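Long-range contact in monovalent Na+/H+ antiporter subunit D (Dietzia sp. DQ12-45-1b, PDB 7D3U), which probably serves as an ion-translocating membrane subunit of the Mrp complex, a bacterial sodium-proton antiporter related to the membrane arm of respiratory complex I: residues 215-220 with 255-260. Numbering follows the deposited sequence.
Sequences FALAIK and YAIYRI. With LMT (dodecyl-beta-D-maltoside), chain N.
Leu-217 reaches out from helix 204-221 and rests on two neighbouring residues of helix 249-263. Its two methyls straddle the methyl of Ala-256, CD1 at 3.6 Å and CD2 at 3.7 Å from Ala-256 CB. Nearer the backbone, Leu-217 CB meets Ile-257 CG1 at 3.6 Å, so the leucine is touched both at its root and at its branch. Ile-257 gets there because CG1 lies anti to its own carbonyl carbon (chi1 -70°) and the chain then runs extended. This brings CD1 alongside the opposite helix, 4.0 Å from the backbone N of Ala-218. Ile-260, one turn beyond Ala-256, adds a looser contact, its CG1 4.5 Å from Leu-217 CD1. No hydrogen bond crosses between the two segments, which run roughly antiparallel (156°) with their axes 9.6 Å apart at closest approach.

The flank at Ala-218 is lined in part by the dodecyl maltoside tail, whose C11 lies 3.7 Å from Ala-218 CB, and the same tail passes Phe-215. Phe-132 of helix 129-146 touches both Leu-217 and Ala-256, while Leu-312 of helix 296-316 packs on Ile-257.

The polar side chains of Tyr-255 and Arg-259 are engaged away from this interface. Arg-259 donates to Tyr-255 OH from both NH2 and NE, the hydroxyl lying in the guanidinium plane; the NH2 bond is 2.8 Å and the straighter, that from NE more bent. Arg-259 also forms a salt bridge with Asp-77, a pairing that would probably help stabilise its charge in this buried setting. The contact thus joins two helices of this antiporter subunit's transmembrane bundle mainly through aliphatic side chains, consistent with a fit that depends on close apolar contact rather than on directional bonds.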
# COMPACT_ATOMS: atom_id res chain seq x y z
N PHE A 215 1.43 -14.56 -3.73
CA PHE A 215 1.84 -13.55 -4.69
C PHE A 215 0.82 -12.42 -4.76
O PHE A 215 1.19 -11.25 -4.89
CB PHE A 215 2.04 -14.19 -6.06
CG PHE A 215 2.09 -13.21 -7.19
CD1 PHE A 215 3.02 -12.19 -7.20
CD2 PHE A 215 1.21 -13.32 -8.25
CE1 PHE A 215 3.06 -11.28 -8.24
CE2 PHE A 215 1.26 -12.42 -9.29
CZ PHE A 215 2.19 -11.41 -9.29
N ALA A 216 -0.47 -12.75 -4.66
CA ALA A 216 -1.48 -11.70 -4.55
C ALA A 216 -1.28 -10.87 -3.29
O ALA A 216 -1.35 -9.63 -3.33
CB ALA A 216 -2.88 -12.30 -4.57
N LEU A 217 -1.01 -11.53 -2.16
CA LEU A 217 -0.75 -10.80 -0.93
C LEU A 217 0.55 -10.00 -1.01
O LEU A 217 0.67 -8.96 -0.35
CB LEU A 217 -0.71 -11.76 0.25
CG LEU A 217 -2.04 -12.47 0.50
CD1 LEU A 217 -1.84 -13.68 1.40
CD2 LEU A 217 -3.05 -11.51 1.11
N ALA A 218 1.51 -10.45 -1.81
CA ALA A 218 2.74 -9.69 -2.00
C ALA A 218 2.49 -8.46 -2.86
O ALA A 218 3.08 -7.40 -2.60
CB ALA A 218 3.81 -10.57 -2.63
N ILE A 219 1.66 -8.58 -3.89
CA ILE A 219 1.22 -7.40 -4.63
C ILE A 219 0.57 -6.41 -3.68
O ILE A 219 0.86 -5.21 -3.70
CB ILE A 219 0.26 -7.78 -5.76
CG1 ILE A 219 0.92 -8.73 -6.76
CG2 ILE A 219 -0.23 -6.54 -6.49
CD1 ILE A 219 -0.04 -9.24 -7.80
N LYS A 220 -0.33 -6.90 -2.83
CA LYS A 220 -0.96 -6.03 -1.84
C LYS A 220 0.04 -5.46 -0.85
O LYS A 220 -0.20 -4.40 -0.26
CB LYS A 220 -2.06 -6.78 -1.10
CG LYS A 220 -3.21 -7.20 -1.98
CD LYS A 220 -4.26 -7.94 -1.19
CE LYS A 220 -5.39 -8.39 -2.09
NZ LYS A 220 -6.09 -7.23 -2.70
N TYR A 255 0.47 -9.72 7.58
CA TYR A 255 -0.11 -10.69 8.51
C TYR A 255 -0.65 -11.90 7.77
O TYR A 255 -0.51 -13.04 8.23
CB TYR A 255 -1.21 -10.03 9.34
CG TYR A 255 -2.13 -11.02 10.02
CD1 TYR A 255 -1.80 -11.56 11.26
CD2 TYR A 255 -3.33 -11.40 9.44
CE1 TYR A 255 -2.63 -12.45 11.89
CE2 TYR A 255 -4.16 -12.30 10.07
CZ TYR A 255 -3.81 -12.82 11.29
OH TYR A 255 -4.65 -13.72 11.92
N ALA A 256 -1.26 -11.68 6.60
CA ALA A 256 -1.79 -12.79 5.83
C ALA A 256 -0.68 -13.69 5.31
O ALA A 256 -0.80 -14.91 5.35
CB ALA A 256 -2.63 -12.27 4.67
N ILE A 257 0.41 -13.09 4.82
CA ILE A 257 1.54 -13.90 4.35
C ILE A 257 2.10 -14.72 5.50
O ILE A 257 2.39 -15.92 5.35
CB ILE A 257 2.62 -13.01 3.71
CG1 ILE A 257 2.12 -12.44 2.38
CG2 ILE A 257 3.89 -13.79 3.51
CD1 ILE A 257 3.19 -11.74 1.59
N TYR A 258 2.25 -14.10 6.67
CA TYR A 258 2.74 -14.81 7.84
C TYR A 258 1.85 -16.00 8.18
O TYR A 258 2.32 -17.13 8.30
CB TYR A 258 2.84 -13.87 9.03
CG TYR A 258 4.18 -13.21 9.20
CD1 TYR A 258 4.64 -12.29 8.27
CD2 TYR A 258 5.00 -13.52 10.28
CE1 TYR A 258 5.87 -11.69 8.42
CE2 TYR A 258 6.23 -12.92 10.43
CZ TYR A 258 6.65 -12.01 9.50
OH TYR A 258 7.88 -11.40 9.64
N ARG A 259 0.54 -15.75 8.32
CA ARG A 259 -0.37 -16.81 8.71
C ARG A 259 -0.41 -17.93 7.68
O ARG A 259 -0.40 -19.11 8.03
CB ARG A 259 -1.77 -16.24 8.94
CG ARG A 259 -2.78 -17.26 9.42
CD ARG A 259 -2.57 -17.56 10.89
NE ARG A 259 -3.08 -16.49 11.74
CZ ARG A 259 -2.83 -16.38 13.04
NH1 ARG A 259 -2.07 -17.28 13.64
NH2 ARG A 259 -3.33 -15.37 13.73
N ILE A 260 -0.45 -17.58 6.39
CA ILE A 260 -0.55 -18.58 5.35
C ILE A 260 0.71 -19.44 5.30
O ILE A 260 0.64 -20.67 5.31
CB ILE A 260 -0.84 -17.92 3.99
CG1 ILE A 260 -2.25 -17.35 3.97
CG2 ILE A 260 -0.69 -18.93 2.87
CD1 ILE A 260 -3.29 -18.32 4.44
C1B LMT N . 15.26 -28.09 -6.23
C2B LMT N . 15.26 -29.16 -7.33
C3B LMT N . 15.63 -30.54 -6.74
C4B LMT N . 14.74 -30.90 -5.53
C5B LMT N . 14.65 -29.66 -4.61
C6B LMT N . 14.87 -30.07 -3.16
O1B LMT N . 14.01 -27.49 -6.20
O2B LMT N . 14.00 -29.20 -7.86
O3B LMT N . 16.97 -30.62 -6.45
O4' LMT N . 13.48 -31.25 -5.94
O5B LMT N . 15.55 -28.65 -4.99
O6B LMT N . 14.96 -28.96 -2.37
C1' LMT N . 11.91 -24.04 -6.60
C2' LMT N . 12.82 -24.33 -7.81
C3' LMT N . 13.39 -25.77 -7.71
C4' LMT N . 13.94 -26.10 -6.31
C5' LMT N . 12.90 -25.61 -5.29
C6' LMT N . 13.25 -25.92 -3.86
O1' LMT N . 11.53 -22.73 -6.60
O2' LMT N . 12.05 -24.25 -8.94
O3' LMT N . 14.36 -25.96 -8.64
O5' LMT N . 12.67 -24.24 -5.43
O6' LMT N . 14.53 -25.46 -3.69
C1 LMT N . 10.16 -22.53 -6.82
C2 LMT N . 9.91 -21.13 -6.34
C3 LMT N . 8.70 -20.45 -6.88
C4 LMT N . 8.87 -18.98 -6.61
C5 LMT N . 7.76 -18.21 -7.22
C6 LMT N . 6.62 -18.04 -6.27
C7 LMT N . 6.37 -16.58 -6.04
C8 LMT N . 5.58 -16.43 -4.79
C9 LMT N . 5.51 -15.03 -4.29
C10 LMT N . 5.99 -15.04 -2.87
C11 LMT N . 5.62 -13.77 -2.17
C12 LMT N . 5.94 -13.84 -0.72